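Local structure of 4'-phospho-dehydrooxetanocin synthase (Bacillus megaterium, 5UL3) at residues 43-48 and 69-74; 60-65 and 80-85; 90-95 and 103-108. The protein catalyses the oxidative ring contraction of dAMP to an oxetane aldehyde in oxetanocin A biosynthesis, using cobalamin, a [4Fe-4S] cluster and S-adenosylmethionine. All coordinates share one frame; numbering follows the deposited sequence. Where two conformers were deposited one is given.

Contact 1: residues 43-48 and 69-74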
loop_
_atom_site.group_PDB
_atom_site.type_symbol
_atom_site.label_atom_id
_atom_site.label_comp_id
_atom_site.label_asym_id
_atom_site.label_seq_id
_atom_site.Cartn_x
_atom_site.Cartn_y
_atom_site.Cartn_z
ATOM N N LYS A 43 -44.496 -1.569 23.198
ATOM C CA LYS A 43 -44.586 -2.085 24.559
ATOM C C LYS A 43 -44.910 -3.573 24.586
ATOM O O LYS A 43 -44.883 -4.178 25.664
ATOM C CB LYS A 43 -45.637 -1.312 25.355
ATOM C CG LYS A 43 -45.187 0.059 25.836
ATOM C CD LYS A 43 -44.185 -0.044 26.979
ATOM C CE LYS A 43 -43.846 1.331 27.538
ATOM N NZ LYS A 43 -42.900 1.264 28.687
ATOM N N GLU A 44 -45.214 -4.168 23.432
ATOM C CA GLU A 44 -45.492 -5.597 23.289
ATOM C C GLU A 44 -44.225 -6.417 23.097
ATOM O O GLU A 44 -44.212 -7.388 22.332
ATOM C CB GLU A 44 -46.457 -5.813 22.129
ATOM C CG GLU A 44 -47.838 -5.224 22.352
ATOM C CD GLU A 44 -48.674 -5.254 21.093
ATOM O OE1 GLU A 44 -48.655 -4.255 20.341
ATOM O OE2 GLU A 44 -49.331 -6.288 20.845
ATOM N N PHE A 45 -43.151 -6.028 23.786
ATOM C CA PHE A 45 -41.872 -6.728 23.771
ATOM C C PHE A 45 -40.901 -6.017 24.705
ATOM O O PHE A 45 -40.565 -4.848 24.481
ATOM C CB PHE A 45 -41.290 -6.790 22.355
ATOM C CG PHE A 45 -40.186 -7.799 22.191
ATOM C CD1 PHE A 45 -39.800 -8.615 23.247
ATOM C CD2 PHE A 45 -39.532 -7.931 20.977
ATOM C CE1 PHE A 45 -38.783 -9.540 23.095
ATOM C CE2 PHE A 45 -38.516 -8.856 20.818
ATOM C CZ PHE A 45 -38.140 -9.660 21.880
ATOM N N ASP A 46 -40.451 -6.701 25.754
ATOM C CA ASP A 46 -39.385 -6.195 26.602
ATOM C C ASP A 46 -38.234 -7.192 26.623
ATOM O O ASP A 46 -38.440 -8.409 26.558
ATOM C CB ASP A 46 -39.867 -5.917 28.031
ATOM C CG ASP A 46 -38.896 -5.041 28.811
ATOM O OD1 ASP A 46 -38.717 -3.860 28.433
ATOM O OD2 ASP A 46 -38.306 -5.536 29.798
ATOM N N TYR A 47 -37.015 -6.658 26.706
ATOM C CA TYR A 47 -35.802 -7.454 26.615
ATOM C C TYR A 47 -34.773 -6.895 27.584
ATOM O O TYR A 47 -34.869 -5.749 28.029
ATOM C CB TYR A 47 -35.243 -7.458 25.185
ATOM C CG TYR A 47 -34.787 -6.095 24.702
ATOM C CD1 TYR A 47 -33.495 -5.642 24.948
ATOM C CD2 TYR A 47 -35.652 -5.258 24.008
ATOM C CE1 TYR A 47 -33.080 -4.392 24.518
ATOM C CE2 TYR A 47 -35.242 -4.011 23.566
ATOM C CZ TYR A 47 -33.958 -3.581 23.825
ATOM O OH TYR A 47 -33.547 -2.337 23.393
ATOM N N LYS A 48 -33.765 -7.711 27.888
ATOM C CA LYS A 48 -32.733 -7.291 28.831
ATOM C C LYS A 48 -31.524 -6.671 28.139
ATOM O O LYS A 48 -31.031 -5.627 28.572
ATOM C CB LYS A 48 -32.295 -8.473 29.700
ATOM C CG LYS A 48 -33.234 -8.738 30.871
ATOM C CD LYS A 48 -32.592 -9.647 31.909
ATOM C CE LYS A 48 -33.361 -9.604 33.226
ATOM N NZ LYS A 48 -32.693 -10.423 34.276
ATOM N N LYS A 69 -34.419 -17.187 27.079
ATOM C CA LYS A 69 -35.142 -16.818 25.863
ATOM C C LYS A 69 -34.278 -15.840 25.072
ATOM O O LYS A 69 -34.146 -14.678 25.467
ATOM C CB LYS A 69 -36.499 -16.200 26.203
ATOM C CG LYS A 69 -37.495 -16.201 25.062
ATOM C CD LYS A 69 -38.894 -15.859 25.562
ATOM C CE LYS A 69 -39.918 -15.922 24.439
ATOM N NZ LYS A 69 -41.275 -15.515 24.909
ATOM N N ILE A 70 -33.704 -16.309 23.962
ATOM C CA ILE A 70 -32.801 -15.522 23.119
ATOM C C ILE A 70 -33.342 -15.532 21.691
ATOM O O ILE A 70 -33.446 -16.598 21.073
ATOM C CB ILE A 70 -31.365 -16.080 23.152
ATOM C CG1 ILE A 70 -30.787 -16.013 24.567
ATOM C CG2 ILE A 70 -30.454 -15.359 22.133
ATOM C CD1 ILE A 70 -29.476 -16.754 24.711
ATOM N N HIS A 71 -33.677 -14.351 21.166
ATOM C CA HIS A 71 -34.120 -14.213 19.781
ATOM C C HIS A 71 -32.930 -13.884 18.897
ATOM O O HIS A 71 -32.066 -13.103 19.290
ATOM C CB HIS A 71 -35.146 -13.093 19.634
ATOM C CG HIS A 71 -36.334 -13.232 20.533
ATOM N ND1 HIS A 71 -37.497 -13.855 20.138
ATOM C CD2 HIS A 71 -36.539 -12.813 21.803
ATOM C CE1 HIS A 71 -38.365 -13.825 21.133
ATOM N NE2 HIS A 71 -37.809 -13.197 22.153
ATOM N N VAL A 72 -32.913 -14.446 17.694
ATOM C CA VAL A 72 -31.827 -14.210 16.748
ATOM C C VAL A 72 -32.433 -13.815 15.408
ATOM O O VAL A 72 -33.237 -14.568 14.842
ATOM C CB VAL A 72 -30.920 -15.444 16.591
ATOM C CG1 VAL A 72 -29.658 -15.079 15.785
ATOM C CG2 VAL A 72 -30.539 -16.011 17.959
ATOM N N PHE A 73 -32.018 -12.655 14.888
ATOM C CA PHE A 73 -32.473 -12.116 13.608
ATOM C C PHE A 73 -31.305 -12.042 12.636
ATOM O O PHE A 73 -30.272 -11.442 12.958
ATOM C CB PHE A 73 -33.044 -10.705 13.777
ATOM C CG PHE A 73 -34.272 -10.637 14.652
ATOM C CD1 PHE A 73 -34.157 -10.443 16.021
ATOM C CD2 PHE A 73 -35.541 -10.739 14.096
ATOM C CE1 PHE A 73 -35.298 -10.373 16.829
ATOM C CE2 PHE A 73 -36.679 -10.674 14.895
ATOM C CZ PHE A 73 -36.553 -10.489 16.256
ATOM N N SER A 74 -31.480 -12.606 11.444
ATOM C CA SER A 74 -30.436 -12.615 10.417
ATOM C C SER A 74 -31.067 -12.245 9.083
ATOM O O SER A 74 -31.335 -13.112 8.245
ATOM C CB SER A 74 -29.737 -13.974 10.360
ATOM O OG SER A 74 -28.709 -13.980 9.389
#
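F45, in the irregular loop 43-48, and H71, in the middle of strand 69-73, have their CA atoms 11.5 Å apart, so the two backbones stay well separated and only side chains bridge them. Both side chains leave their backbones toward the other segment and come from opposite directions. F45 CG lies anti to the backbone N (chi1 -164°), which aims the phenyl ring at H71. The rings form an offset edge-to-face pair, the edge of F45 toward the face of H71. Their centroids are 5.1 Å apart and their planes are turned by 75°. The touching corner of the phenyl group is CZ. It lies 3.5 Å from H71 CD2 and 3.6 Å from H71 NE2. F45 CE1 follows at 3.9 Å from H71 NE2.

Strand 69-73 is the third strand of an antiparallel four-stranded meander in the N-terminal part of the enzyme, a domain of unknown function. Its backbone pairs with strand 60-64 on one side and with strand 102-106 on the other. H71 and F73 point to the same face of this sheet. Helix 7-21 packs there, and its Y13 touches both F45 and F73.

The imidazole does not owe its position to F45 alone. H71 ND1 is hydrogen-bonded to Y102 OH, and H71 NE2 to E65 OE2. Bonded at both nitrogens, the ring is probably restrained from flipping while F45 packs on it. The carboxylate of E65 probably favours a proton on NE2, and may make the ring more basic. F45 also rests on E65, the residue at the corner after strand 60-64.

Contact 2: residues 60-65 and 80-85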
loop_
_atom_site.group_PDB
_atom_site.type_symbol
_atom_site.label_atom_id
_atom_site.label_comp_id
_atom_site.label_asym_id
_atom_site.label_seq_id
_atom_site.Cartn_x
_atom_site.Cartn_y
_atom_site.Cartn_z
ATOM N N THR A 60 -26.098 -9.776 12.243
ATOM C CA THR A 60 -27.009 -10.561 13.071
ATOM C C THR A 60 -27.321 -9.789 14.341
ATOM O O THR A 60 -26.417 -9.234 14.963
ATOM C CB THR A 60 -26.384 -11.921 13.460
ATOM O OG1 THR A 60 -25.987 -12.617 12.285
ATOM C CG2 THR A 60 -27.403 -12.779 14.224
ATOM N N LEU A 61 -28.597 -9.779 14.743
ATOM C CA LEU A 61 -29.019 -9.197 16.009
ATOM C C LEU A 61 -29.481 -10.299 16.959
ATOM O O LEU A 61 -30.277 -11.160 16.571
ATOM C CB LEU A 61 -30.153 -8.190 15.785
ATOM C CG LEU A 61 -30.808 -7.630 17.039
ATOM C CD1 LEU A 61 -29.826 -6.798 17.844
ATOM C CD2 LEU A 61 -32.032 -6.805 16.657
ATOM N N TYR A 62 -28.957 -10.282 18.179
ATOM C CA TYR A 62 -29.449 -11.116 19.268
ATOM C C TYR A 62 -30.228 -10.229 20.227
ATOM O O TYR A 62 -29.717 -9.203 20.685
ATOM C CB TYR A 62 -28.303 -11.811 20.010
ATOM C CG TYR A 62 -27.421 -12.611 19.092
ATOM C CD1 TYR A 62 -26.375 -12.007 18.393
ATOM C CD2 TYR A 62 -27.634 -13.971 18.918
ATOM C CE1 TYR A 62 -25.569 -12.763 17.529
ATOM C CE2 TYR A 62 -26.837 -14.720 18.072
ATOM C CZ TYR A 62 -25.811 -14.115 17.385
ATOM O OH TYR A 62 -25.043 -14.886 16.544
ATOM N N VAL A 63 -31.461 -10.613 20.515
ATOM C CA VAL A 63 -32.264 -9.951 21.535
ATOM C C VAL A 63 -32.369 -10.929 22.694
ATOM O O VAL A 63 -32.992 -11.987 22.564
ATOM C CB VAL A 63 -33.651 -9.551 21.013
ATOM C CG1 VAL A 63 -34.360 -8.665 22.045
ATOM C CG2 VAL A 63 -33.519 -8.831 19.680
ATOM N N ILE A 64 -31.714 -10.608 23.807
ATOM C CA ILE A 64 -31.698 -11.479 24.975
ATOM C C ILE A 64 -32.838 -11.033 25.888
ATOM O O ILE A 64 -32.728 -10.020 26.579
ATOM C CB ILE A 64 -30.352 -11.433 25.696
ATOM C CG1 ILE A 64 -29.227 -11.896 24.756
ATOM C CG2 ILE A 64 -30.404 -12.300 26.941
ATOM C CD1 ILE A 64 -27.857 -11.858 25.394
ATOM N N GLU A 65 -33.944 -11.789 25.880
ATOM C CA GLU A 65 -35.037 -11.521 26.815
ATOM C C GLU A 65 -34.572 -11.808 28.231
ATOM O O GLU A 65 -34.516 -10.904 29.066
ATOM C CB GLU A 65 -36.270 -12.354 26.485
ATOM C CG GLU A 65 -37.211 -11.696 25.503
ATOM C CD GLU A 65 -38.592 -12.316 25.533
ATOM O OE1 GLU A 65 -39.164 -12.427 26.640
ATOM O OE2 GLU A 65 -39.100 -12.702 24.459
ATOM N N ARG A 80 -28.884 -20.709 9.444
ATOM C CA ARG A 80 -28.163 -21.970 9.584
ATOM C C ARG A 80 -26.669 -21.821 9.303
ATOM O O ARG A 80 -25.887 -22.684 9.707
ATOM C CB ARG A 80 -28.791 -23.029 8.673
ATOM C CG ARG A 80 -30.283 -23.250 8.994
ATOM C CD ARG A 80 -30.923 -24.297 8.081
ATOM N NE ARG A 80 -30.731 -23.963 6.670
ATOM C CZ ARG A 80 -30.961 -24.799 5.661
ATOM N NH1 ARG A 80 -31.400 -26.032 5.900
ATOM N NH2 ARG A 80 -30.749 -24.404 4.412
ATOM N N GLU A 81 -26.247 -20.734 8.657
ATOM C CA GLU A 81 -24.830 -20.507 8.398
ATOM C C GLU A 81 -24.140 -19.690 9.489
ATOM O O GLU A 81 -22.943 -19.417 9.371
ATOM C CB GLU A 81 -24.652 -19.816 7.036
ATOM C CG GLU A 81 -25.145 -20.651 5.871
ATOM C CD GLU A 81 -25.172 -19.886 4.562
ATOM O OE1 GLU A 81 -24.300 -19.011 4.360
ATOM O OE2 GLU A 81 -26.071 -20.158 3.737
ATOM N N ASN A 82 -24.855 -19.303 10.532
ATOM C CA ASN A 82 -24.297 -18.472 11.609
ATOM C C ASN A 82 -23.178 -19.220 12.338
ATOM O O ASN A 82 -23.415 -20.313 12.881
ATOM C CB ASN A 82 -25.453 -18.100 12.548
ATOM C CG ASN A 82 -25.032 -17.238 13.716
ATOM O OD1 ASN A 82 -24.051 -17.513 14.398
ATOM N ND2 ASN A 82 -25.805 -16.193 13.972
ATOM N N PRO A 83 -21.955 -18.678 12.379
ATOM C CA PRO A 83 -20.823 -19.443 12.911
ATOM C C PRO A 83 -20.840 -19.531 14.424
ATOM O O PRO A 83 -20.311 -20.496 14.989
ATOM C CB PRO A 83 -19.601 -18.657 12.406
ATOM C CG PRO A 83 -20.092 -17.221 12.361
ATOM C CD PRO A 83 -21.556 -17.335 11.905
ATOM N N LEU A 84 -21.426 -18.527 15.087
ATOM C CA LEU A 84 -21.519 -18.562 16.540
ATOM C C LEU A 84 -22.486 -19.653 16.977
ATOM O O LEU A 84 -22.182 -20.435 17.881
ATOM C CB LEU A 84 -21.964 -17.204 17.093
ATOM C CG LEU A 84 -21.977 -17.091 18.618
ATOM C CD1 LEU A 84 -21.694 -15.640 19.023
ATOM C CD2 LEU A 84 -23.347 -17.516 19.228
ATOM N N LEU A 85 -23.658 -19.706 16.349
ATOM C CA LEU A 85 -24.605 -20.765 16.697
ATOM C C LEU A 85 -24.016 -22.133 16.395
ATOM O O LEU A 85 -24.232 -23.093 17.154
ATOM C CB LEU A 85 -25.922 -20.571 15.944
ATOM C CG LEU A 85 -26.718 -19.306 16.301
ATOM C CD1 LEU A 85 -27.943 -19.150 15.396
ATOM C CD2 LEU A 85 -27.119 -19.269 17.772
HETATM O O HOH W 1 -26.690 -14.987 11.137
#
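Y62 on strand 60-64 and N82 at the start of helix 83-88 approach from opposite directions in a buried contact. The tight part is a hydrogen bond from N82 ND2 to Y62 OH, 3.0 Å long and nearly straight (164° at the hydrogen). The phenol oxygen lies almost in the amide plane, 8° out of it, while the ring and amide planes are 78° apart. Y62 OH is also hydrogen-bonded to Q151 OE1, so the phenol oxygen has two hydrogen-bond partners. L84 fills in next to it, with L84 CB 3.9 Å from Y62 OH. L84 and Y62 both pack on L115 of helix 109-115.

N82 is the N-cap of helix 83-88. Its CG stands anti to the backbone N (chi1 -180°), and OD1 turns back over the first turn of the helix. N82 OD1 accepts from L85 N at 3.0 Å, with the donor well above the carbonyl plane. A second bond from L84 N is weak because it is strongly bent. The amide is thus used at both ends. OD1 serves the helix and ND2 serves the sheet, here an antiparallel meander.

The looser side lies at T60. Its CG2 comes only to 3.8 Å from N82 ND2, and the polar link between the two residues runs through a water. That water donates to T60 OG1 at 2.7 Å and accepts a weak bond from N82 ND2 at 3.2 Å. T60 OG1 is bonded more directly to N58 O.

Contact 3: residues 90-95 and 103-108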
loop_
_atom_site.group_PDB
_atom_site.type_symbol
_atom_site.label_atom_id
_atom_site.label_comp_id
_atom_site.label_asym_id
_atom_site.label_seq_id
_atom_site.Cartn_x
_atom_site.Cartn_y
_atom_site.Cartn_z
ATOM N N PRO A 90 -23.523 -27.698 16.910
ATOM C CA PRO A 90 -23.320 -28.006 15.483
ATOM C C PRO A 90 -24.525 -28.639 14.799
ATOM O O PRO A 90 -24.556 -28.699 13.563
ATOM C CB PRO A 90 -22.126 -28.974 15.502
ATOM C CG PRO A 90 -21.431 -28.685 16.788
ATOM C CD PRO A 90 -22.497 -28.312 17.765
ATOM N N SER A 91 -25.509 -29.132 15.541
ATOM C CA SER A 91 -26.699 -29.714 14.931
ATOM C C SER A 91 -27.972 -29.041 15.406
ATOM O O SER A 91 -28.999 -29.697 15.564
ATOM C CB SER A 91 -26.801 -31.218 15.212
ATOM O OG SER A 91 -25.724 -31.935 14.645
ATOM N N TRP A 92 -27.949 -27.724 15.651
ATOM C CA TRP A 92 -29.176 -27.125 16.148
ATOM C C TRP A 92 -30.266 -27.064 15.082
ATOM O O TRP A 92 -31.453 -27.021 15.435
ATOM C CB TRP A 92 -28.928 -25.722 16.716
ATOM C CG TRP A 92 -28.578 -24.669 15.702
ATOM C CD1 TRP A 92 -27.320 -24.278 15.318
ATOM C CD2 TRP A 92 -29.497 -23.851 14.955
ATOM N NE1 TRP A 92 -27.406 -23.286 14.370
ATOM C CE2 TRP A 92 -28.724 -22.995 14.137
ATOM C CE3 TRP A 92 -30.893 -23.765 14.897
ATOM C CZ2 TRP A 92 -29.301 -22.066 13.262
ATOM C CZ3 TRP A 92 -31.469 -22.831 14.028
ATOM C CH2 TRP A 92 -30.667 -22.000 13.223
ATOM N N TYR A 93 -29.904 -27.077 13.806
ATOM C CA TYR A 93 -30.848 -26.737 12.741
ATOM C C TYR A 93 -31.206 -27.957 11.893
ATOM O O TYR A 93 -30.557 -29.003 11.953
ATOM C CB TYR A 93 -30.262 -25.639 11.851
ATOM C CG TYR A 93 -28.946 -26.040 11.247
ATOM C CD1 TYR A 93 -28.898 -26.699 10.031
ATOM C CD2 TYR A 93 -27.750 -25.778 11.903
ATOM C CE1 TYR A 93 -27.705 -27.083 9.481
ATOM C CE2 TYR A 93 -26.539 -26.154 11.354
ATOM C CZ TYR A 93 -26.525 -26.805 10.137
ATOM O OH TYR A 93 -25.328 -27.186 9.580
ATOM N N GLU A 94 -32.255 -27.800 11.082
ATOM C CA GLU A 94 -32.679 -28.838 10.145
ATOM C C GLU A 94 -31.966 -28.644 8.810
ATOM O O GLU A 94 -32.067 -27.572 8.199
ATOM C CB GLU A 94 -34.191 -28.805 9.949
ATOM C CG GLU A 94 -34.998 -29.064 11.195
ATOM C CD GLU A 94 -36.454 -28.698 11.006
ATOM O OE1 GLU A 94 -36.723 -27.713 10.283
ATOM O OE2 GLU A 94 -37.329 -29.397 11.566
ATOM N N ILE A 95 -31.254 -29.684 8.359
ATOM C CA ILE A 95 -30.466 -29.603 7.127
ATOM C C ILE A 95 -31.359 -29.392 5.912
ATOM O O ILE A 95 -30.931 -28.808 4.908
ATOM C CB ILE A 95 -29.593 -30.869 6.974
ATOM C CG1 ILE A 95 -28.584 -30.973 8.119
ATOM C CG2 ILE A 95 -28.853 -30.880 5.640
ATOM C CD1 ILE A 95 -27.478 -31.986 7.859
ATOM N N LYS A 103 -35.033 -17.075 14.844
ATOM C CA LYS A 103 -35.177 -18.240 15.705
ATOM C C LYS A 103 -35.151 -17.770 17.149
ATOM O O LYS A 103 -34.359 -16.895 17.508
ATOM C CB LYS A 103 -34.075 -19.275 15.444
ATOM C CG LYS A 103 -34.058 -20.457 16.422
ATOM C CD LYS A 103 -34.684 -21.698 15.834
ATOM C CE LYS A 103 -34.725 -22.835 16.856
ATOM N NZ LYS A 103 -35.668 -23.901 16.419
ATOM N N CYS A 104 -36.041 -18.325 17.967
ATOM C CA CYS A 104 -36.008 -18.095 19.402
ATOM C C CYS A 104 -35.472 -19.359 20.071
ATOM O O CYS A 104 -36.005 -20.453 19.855
ATOM C CB CYS A 104 -37.395 -17.739 19.935
ATOM S SG CYS A 104 -37.346 -17.226 21.642
ATOM N N PHE A 105 -34.410 -19.208 20.856
ATOM C CA PHE A 105 -33.776 -20.322 21.551
ATOM C C PHE A 105 -34.221 -20.307 23.007
ATOM O O PHE A 105 -34.019 -19.313 23.710
ATOM C CB PHE A 105 -32.252 -20.241 21.448
ATOM C CG PHE A 105 -31.738 -20.569 20.085
ATOM C CD1 PHE A 105 -31.734 -21.879 19.637
ATOM C CD2 PHE A 105 -31.286 -19.565 19.235
ATOM C CE1 PHE A 105 -31.278 -22.197 18.377
ATOM C CE2 PHE A 105 -30.840 -19.880 17.966
ATOM C CZ PHE A 105 -30.826 -21.196 17.541
ATOM N N LEU A 106 -34.824 -21.409 23.452
ATOM C CA LEU A 106 -35.465 -21.495 24.758
ATOM C C LEU A 106 -34.667 -22.412 25.675
ATOM O O LEU A 106 -34.302 -23.524 25.280
ATOM C CB LEU A 106 -36.898 -22.009 24.611
ATOM C CG LEU A 106 -37.768 -21.179 23.674
ATOM C CD1 LEU A 106 -39.052 -21.923 23.322
ATOM C CD2 LEU A 106 -38.082 -19.859 24.330
ATOM N N SER A 107 -34.399 -21.936 26.895
ATOM C CA SER A 107 -33.669 -22.702 27.907
ATOM C C SER A 107 -32.336 -23.229 27.379
ATOM O O SER A 107 -31.947 -24.373 27.633
ATOM C CB SER A 107 -34.543 -23.835 28.446
ATOM O OG SER A 107 -35.733 -23.272 28.973
ATOM N N CYS A 108 -31.616 -22.373 26.653
ATOM C CA CYS A 108 -30.306 -22.704 26.102
ATOM C C CYS A 108 -29.264 -21.949 26.921
ATOM O O CYS A 108 -28.733 -20.918 26.501
ATOM C CB CYS A 108 -30.240 -22.359 24.622
ATOM S SG CYS A 108 -31.314 -23.393 23.595
#
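W92 and F105 meet as a T-shaped pair that joins the loop after helix 83-88 to strand 102-106, an outermost strand of the antiparallel meander. The planes are 79° apart and the centroid of the six-membered indole ring is 5.3 Å from that of F105. F105 supplies the edge and W92 the face. The leading atom is F105 CZ, 3.7 Å from W92 CE3 and offset toward the rim of the indole. F105 CE1 follows at 3.8 Å from the same CE3.

The opposite face of W92 is covered by its chain neighbour. Y93 CB sits 3.5 Å above the indole plane, over its centre. The indole is therefore held between Y93 and F105. L85 of helix 83-88 touches both W92 and F105, and W88 meets F105 edge-to-face.

K103 lies two residues before F105 on the same side of the strand. Its CG lies over one face of the F105 ring, toward the rim. The chain then bends at chi2 (101°), and the aliphatic part slides past W92 in the opposite direction, with K103 CD 3.9 Å from W92 CZ3.

All three contacts belong to one antiparallel meander and the segments packed around it, far from the cobalamin and the iron-sulfur cluster. Contact 2 is the core one, with every touching residue buried. Contacts 1 and 3 are partly buried, each bringing a loop to the sheet. Their chemistry follows this. Contacts 1 and 3 rest on edge-to-face aromatic pairs, while contact 2 is polar and uses a hydrogen bond, a helix cap and a water. Neighbouring strands join contact 1 to the other two. H71 N bonds V63 O between contacts 1 and 2, and F105 N bonds I70 O between contacts 1 and 3. A side-chain bond, R80 NH1 to E94 O, links contacts 2 and 3.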